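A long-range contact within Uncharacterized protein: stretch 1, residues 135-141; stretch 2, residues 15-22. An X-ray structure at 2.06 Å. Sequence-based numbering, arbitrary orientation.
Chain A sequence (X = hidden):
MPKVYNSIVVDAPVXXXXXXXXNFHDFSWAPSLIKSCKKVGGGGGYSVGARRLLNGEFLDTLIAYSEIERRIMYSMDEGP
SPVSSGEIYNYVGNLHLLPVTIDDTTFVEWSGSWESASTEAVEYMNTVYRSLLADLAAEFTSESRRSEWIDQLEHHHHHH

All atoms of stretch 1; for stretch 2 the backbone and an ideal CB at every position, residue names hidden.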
ATOM      1  N   ASP A 135      -8.753  -3.813  25.902  1.00 47.21           N
ATOM      2  CA  ASP A 135      -8.872  -5.231  26.249  1.00 44.51           C
ATOM      3  C   ASP A 135      -7.654  -6.021  25.765  1.00 44.40           C
ATOM      4  O   ASP A 135      -7.102  -6.860  26.480  1.00 43.87           O
ATOM      5  CB  ASP A 135     -10.141  -5.834  25.638  1.00 41.42           C
ATOM      6  CG  ASP A 135     -11.389  -5.523  26.448  1.00 47.91           C
ATOM      7  OD1 ASP A 135     -11.252  -5.030  27.587  1.00 46.52           O
ATOM      8  OD2 ASP A 135     -12.512  -5.774  25.947  1.00 48.97           O
ATOM      9  N   LEU A 136      -7.239  -5.752  24.535  1.00 42.13           N
ATOM     10  CA  LEU A 136      -6.131  -6.488  23.935  1.00 42.77           C
ATOM     11  C   LEU A 136      -4.855  -6.260  24.737  1.00 46.61           C
ATOM     12  O   LEU A 136      -4.116  -7.197  25.032  1.00 51.20           O
ATOM     13  CB  LEU A 136      -5.955  -6.093  22.464  1.00 40.87           C
ATOM     14  CG  LEU A 136      -5.023  -6.977  21.632  1.00 48.10           C
ATOM     15  CD1 LEU A 136      -5.376  -8.442  21.831  1.00 49.12           C
ATOM     16  CD2 LEU A 136      -5.128  -6.592  20.167  1.00 45.48           C
ATOM     17  N   ALA A 137      -4.615  -5.009  25.109  1.00 47.90           N
ATOM     18  CA  ALA A 137      -3.460  -4.659  25.926  1.00 49.94           C
ATOM     19  C   ALA A 137      -3.544  -5.279  27.315  1.00 51.20           C
ATOM     20  O   ALA A 137      -2.560  -5.806  27.827  1.00 53.33           O
ATOM     21  CB  ALA A 137      -3.331  -3.150  26.035  1.00 53.12           C
ATOM     22  N   ALA A 138      -4.719  -5.216  27.931  1.00 48.99           N
ATOM     23  CA  ALA A 138      -4.870  -5.737  29.282  1.00 51.27           C
ATOM     24  C   ALA A 138      -4.566  -7.229  29.320  1.00 55.03           C
ATOM     25  O   ALA A 138      -4.075  -7.744  30.323  1.00 54.70           O
ATOM     26  CB  ALA A 138      -6.266  -5.456  29.823  1.00 46.06           C
ATOM     27  N   GLU A 139      -4.849  -7.920  28.222  1.00 54.10           N
ATOM     28  CA  GLU A 139      -4.582  -9.351  28.159  1.00 59.32           C
ATOM     29  C   GLU A 139      -3.081  -9.657  28.053  1.00 62.42           C
ATOM     30  O   GLU A 139      -2.608 -10.676  28.549  1.00 63.16           O
ATOM     31  CB  GLU A 139      -5.353  -9.998  27.006  1.00 60.85           C
ATOM     32  CG  GLU A 139      -4.898 -11.414  26.716  1.00 66.21           C
ATOM     33  CD  GLU A 139      -5.995 -12.292  26.144  1.00 68.40           C
ATOM     34  OE1 GLU A 139      -7.192 -11.926  26.248  1.00 65.18           O
ATOM     35  OE2 GLU A 139      -5.647 -13.363  25.600  1.00 69.48           O
ATOM     36  N   PHE A 140      -2.337  -8.762  27.414  1.00 63.89           N
ATOM     37  CA  PHE A 140      -0.903  -8.957  27.234  1.00 71.33           C
ATOM     38  C   PHE A 140      -0.104  -7.878  27.960  1.00 82.26           C
ATOM     39  O   PHE A 140       0.394  -6.934  27.334  1.00 82.51           O
ATOM     40  CB  PHE A 140      -0.539  -8.935  25.747  1.00 60.92           C
ATOM     41  CG  PHE A 140      -1.134 -10.061  24.956  1.00 54.52           C
ATOM     42  CD1 PHE A 140      -0.714 -11.363  25.154  1.00 51.93           C
ATOM     43  CD2 PHE A 140      -2.103  -9.817  24.003  1.00 53.56           C
ATOM     44  CE1 PHE A 140      -1.255 -12.398  24.420  1.00 50.29           C
ATOM     45  CE2 PHE A 140      -2.645 -10.851  23.265  1.00 52.60           C
ATOM     46  CZ  PHE A 140      -2.221 -12.142  23.476  1.00 49.30           C
ATOM     47  N   THR A 141       0.024  -8.019  29.275  1.00 87.68           N
ATOM     48  CA  THR A 141       0.709  -7.009  30.071  1.00 95.68           C
ATOM     49  C   THR A 141       2.215  -7.261  30.145  1.00104.07           C
ATOM     50  O   THR A 141       2.686  -8.371  29.886  1.00105.26           O
ATOM     51  CB  THR A 141       0.118  -6.925  31.487  1.00 97.61           C
ATOM     52  OG1 THR A 141      -1.302  -6.774  31.398  1.00 97.86           O
ATOM     53  CG2 THR A 141       0.697  -5.736  32.241  1.00 99.71           C
ATOM     54  N   UNK A  15       3.715 -12.827  16.981  1.00 38.86           N
ATOM     55  CA  UNK A  15       3.141 -14.142  16.676  1.00 42.07           C
ATOM     56  C   UNK A  15       2.051 -14.519  17.673  1.00 43.07           C
ATOM     57  O   UNK A  15       1.049 -15.139  17.313  1.00 40.80           O
ATOM     58  CB  UNK A  15       4.235 -15.212  16.673  1.00 42.07           C
ATOM     59  N   UNK A  16       2.257 -14.154  18.931  1.00 41.87           N
ATOM     60  CA  UNK A  16       1.281 -14.446  19.975  1.00 44.11           C
ATOM     61  C   UNK A  16       0.043 -13.563  19.853  1.00 44.58           C
ATOM     62  O   UNK A  16      -1.100 -14.033  19.985  1.00 40.16           O
ATOM     63  CB  UNK A  16       1.916 -14.266  21.355  1.00 44.11           C
ATOM     64  N   UNK A  17       0.259 -12.275  19.615  1.00 42.85           N
ATOM     65  CA  UNK A  17      -0.874 -11.371  19.457  1.00 39.88           C
ATOM     66  C   UNK A  17      -1.698 -11.781  18.245  1.00 39.96           C
ATOM     67  O   UNK A  17      -2.919 -11.851  18.316  1.00 39.02           O
ATOM     68  CB  UNK A  17      -0.400  -9.923  19.319  1.00 39.88           C
ATOM     69  N   UNK A  18      -1.029 -12.061  17.130  1.00 39.50           N
ATOM     70  CA  UNK A  18      -1.744 -12.483  15.926  1.00 38.70           C
ATOM     71  C   UNK A  18      -2.540 -13.758  16.198  1.00 41.00           C
ATOM     72  O   UNK A  18      -3.708 -13.859  15.838  1.00 34.45           O
ATOM     73  CB  UNK A  18      -0.767 -12.703  14.770  1.00 38.70           C
ATOM     74  N   UNK A  19      -1.909 -14.735  16.844  1.00 41.50           N
ATOM     75  CA  UNK A  19      -2.583 -15.999  17.108  1.00 39.79           C
ATOM     76  C   UNK A  19      -3.904 -15.770  17.836  1.00 42.25           C
ATOM     77  O   UNK A  19      -4.878 -16.505  17.651  1.00 41.83           O
ATOM     78  CB  UNK A  19      -1.680 -16.923  17.927  1.00 39.79           C
ATOM     79  N   UNK A  20      -3.932 -14.736  18.665  1.00 41.48           N
ATOM     80  CA  UNK A  20      -5.103 -14.431  19.472  1.00 37.35           C
ATOM     81  C   UNK A  20      -6.229 -13.729  18.685  1.00 40.40           C
ATOM     82  O   UNK A  20      -7.405 -14.012  18.907  1.00 40.59           O
ATOM     83  CB  UNK A  20      -4.682 -13.556  20.655  1.00 37.35           C
ATOM     84  N   UNK A  21      -5.877 -12.822  17.769  1.00 35.85           N
ATOM     85  CA  UNK A  21      -6.887 -11.987  17.101  1.00 35.87           C
ATOM     86  C   UNK A  21      -7.194 -12.385  15.659  1.00 38.26           C
ATOM     87  O   UNK A  21      -8.055 -11.792  15.030  1.00 41.79           O
ATOM     88  CB  UNK A  21      -6.426 -10.528  17.118  1.00 35.87           C
ATOM     89  N   UNK A  22      -6.500 -13.392  15.140  1.00 40.46           N
ATOM     90  CA  UNK A  22      -6.489 -13.650  13.698  1.00 39.38           C
ATOM     91  C   UNK A  22      -7.785 -14.247  13.141  1.00 40.73           C
ATOM     92  O   UNK A  22      -7.953 -14.348  11.930  1.00 41.68           O
ATOM     93  CB  UNK A  22      -5.331 -14.594  13.369  1.00 39.38           C
TER

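Position 15 has helical angles (-61/-37), and nothing of stretch 1 lies within 5.5 Å of its ideal CB. Stretch 1 therefore sets no preference, and almost any helix-compatible side chain would serve. The residue is Glu15, which makes no contact here.

At position 16 the CA-to-CB bond points toward stretch 1, and the ideal CB lies 4.8 Å from Phe140 CE1. What is offered is the Phe140 ring, approached obliquely from CB, so a long aliphatic or cationic side chain could extend along it. The deposited residue is Arg16. Its NH1 comes 3.6 Å from Phe140 CD1, near the plane of the ring and at its edge, while the ring atom sits over one face of the guanidinium; the two planar groups are thus not stacked face to face.

Position 17 is the point of closest backbone approach, its CA 8.1 Å from the CA of Phe140. The CA-to-CB bond points sideways, and the ideal CB is 4.6 Å from Phe140 CE2. With Leu136 also nearby, a compact apolar residue such as Val, Ile, Leu or Ala would suit. It is Val17, with chi1 in t: CG1 is 4.3 Å from Leu136 CD2, and CG2 is 4.3 Å from Phe140 CD2, so the side chain packs against both Leu136 and Phe140.

Positions 18 and 19 have no atom of stretch 1 within 5.5 Å of their ideal CB atoms, leaving identity undetermined by this contact. They are Trp18, whose NE1 is hydrogen-bonded elsewhere in the structure, and Ser19.

Position 20 faces stretch 1 most informatively. Its ideal CB is 4.0 Å from Phe140 CZ, 5.0 Å from Glu139 OE2 and 5.3 Å from Leu136 CD1. An apolar base followed by a carboxylate favors Lys or Arg, though Gln could also donate a hydrogen bond. Arg20 is found. Its CB lies 4.0 Å from Phe140 CZ at the ring edge, and its guanidinium forms a salt bridge with Glu139 through two hydrogen bonds: NE to OE2 at 2.6 Å (158°) and NH2 to OE1 at 3.2 Å (151°). Pairing two donors with both carboxylate oxygens is something a lysine ammonium could not reproduce in this planar arrangement.

At position 21 CA-to-CB again points toward stretch 1, with the ideal CB 5.1 Å from Leu136 CD2. Only methyl groups are near, so Ile, Leu, Val or Met would fit. Ile21, chi1 p, brings CG2 within 3.8 Å of Leu136 CD1.

Position 22 finds nothing within 5.5 Å and is unconstrained here; it is Arg22.

Stretch 2 15-22: ERVWSRIR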
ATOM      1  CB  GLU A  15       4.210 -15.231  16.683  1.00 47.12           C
ATOM      2  CG  GLU A  15       5.244 -15.146  15.559  1.00 50.37           C
ATOM      3  CD  GLU A  15       6.363 -14.151  15.841  1.00 51.44           C
ATOM      4  OE1 GLU A  15       6.483 -13.693  17.004  1.00 46.22           O
ATOM      5  OE2 GLU A  15       7.122 -13.834  14.893  1.00 54.16           O
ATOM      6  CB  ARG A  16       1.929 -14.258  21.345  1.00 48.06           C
ATOM      7  CG  ARG A  16       1.113 -14.773  22.506  1.00 57.01           C
ATOM      8  CD  ARG A  16       2.036 -15.365  23.555  1.00 67.60           C
ATOM      9  NE  ARG A  16       1.331 -15.660  24.797  1.00 78.01           N
ATOM     10  CZ  ARG A  16       1.298 -14.844  25.845  1.00 83.27           C
ATOM     11  NH1 ARG A  16       1.930 -13.678  25.804  1.00 83.18           N
ATOM     12  NH2 ARG A  16       0.633 -15.196  26.938  1.00 85.51           N
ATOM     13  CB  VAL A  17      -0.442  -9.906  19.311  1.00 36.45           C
ATOM     14  CG1 VAL A  17      -1.671  -9.032  19.220  1.00 33.34           C
ATOM     15  CG2 VAL A  17       0.417  -9.476  20.504  1.00 35.02           C
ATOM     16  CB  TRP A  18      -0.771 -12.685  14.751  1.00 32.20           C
ATOM     17  CG  TRP A  18      -1.449 -13.029  13.430  1.00 34.65           C
ATOM     18  CD1 TRP A  18      -1.235 -14.148  12.666  1.00 35.29           C
ATOM     19  CD2 TRP A  18      -2.449 -12.261  12.738  1.00 33.47           C
ATOM     20  NE1 TRP A  18      -2.032 -14.115  11.544  1.00 35.50           N
ATOM     21  CE2 TRP A  18      -2.779 -12.970  11.559  1.00 34.81           C
ATOM     22  CE3 TRP A  18      -3.084 -11.040  12.992  1.00 36.61           C
ATOM     23  CZ2 TRP A  18      -3.727 -12.500  10.634  1.00 34.36           C
ATOM     24  CZ3 TRP A  18      -4.042 -10.570  12.069  1.00 38.71           C
ATOM     25  CH2 TRP A  18      -4.347 -11.304  10.910  1.00 37.90           C
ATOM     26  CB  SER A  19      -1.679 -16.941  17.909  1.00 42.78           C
ATOM     27  OG  SER A  19      -2.433 -18.036  18.389  1.00 51.46           O
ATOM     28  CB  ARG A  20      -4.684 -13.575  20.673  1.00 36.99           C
ATOM     29  CG  ARG A  20      -5.816 -13.250  21.656  1.00 37.24           C
ATOM     30  CD  ARG A  20      -6.230 -14.481  22.454  1.00 42.13           C
ATOM     31  NE  ARG A  20      -7.071 -14.133  23.603  1.00 47.98           N
ATOM     32  CZ  ARG A  20      -8.362 -14.431  23.722  1.00 51.76           C
ATOM     33  NH1 ARG A  20      -8.982 -15.102  22.759  1.00 51.34           N
ATOM     34  NH2 ARG A  20      -9.031 -14.070  24.816  1.00 50.37           N
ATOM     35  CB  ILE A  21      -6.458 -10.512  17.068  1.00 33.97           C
ATOM     36  CG1 ILE A  21      -5.207 -10.338  16.201  1.00 33.82           C
ATOM     37  CG2 ILE A  21      -6.215  -9.996  18.481  1.00 33.29           C
ATOM     38  CD1 ILE A  21      -5.059  -8.955  15.615  1.00 39.03           C
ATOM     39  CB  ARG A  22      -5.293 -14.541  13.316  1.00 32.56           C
ATOM     40  CG  ARG A  22      -5.439 -16.013  13.664  1.00 35.09           C
ATOM     41  CD  ARG A  22      -4.164 -16.794  13.290  1.00 37.80           C
ATOM     42  NE  ARG A  22      -4.213 -18.175  13.764  1.00 49.57           N
ATOM     43  CZ  ARG A  22      -4.412 -19.238  12.987  1.00 52.60           C
ATOM     44  NH1 ARG A  22      -4.575 -19.094  11.673  1.00 48.69           N
ATOM     45  NH2 ARG A  22      -4.433 -20.451  13.526  1.00 53.06           N
TER
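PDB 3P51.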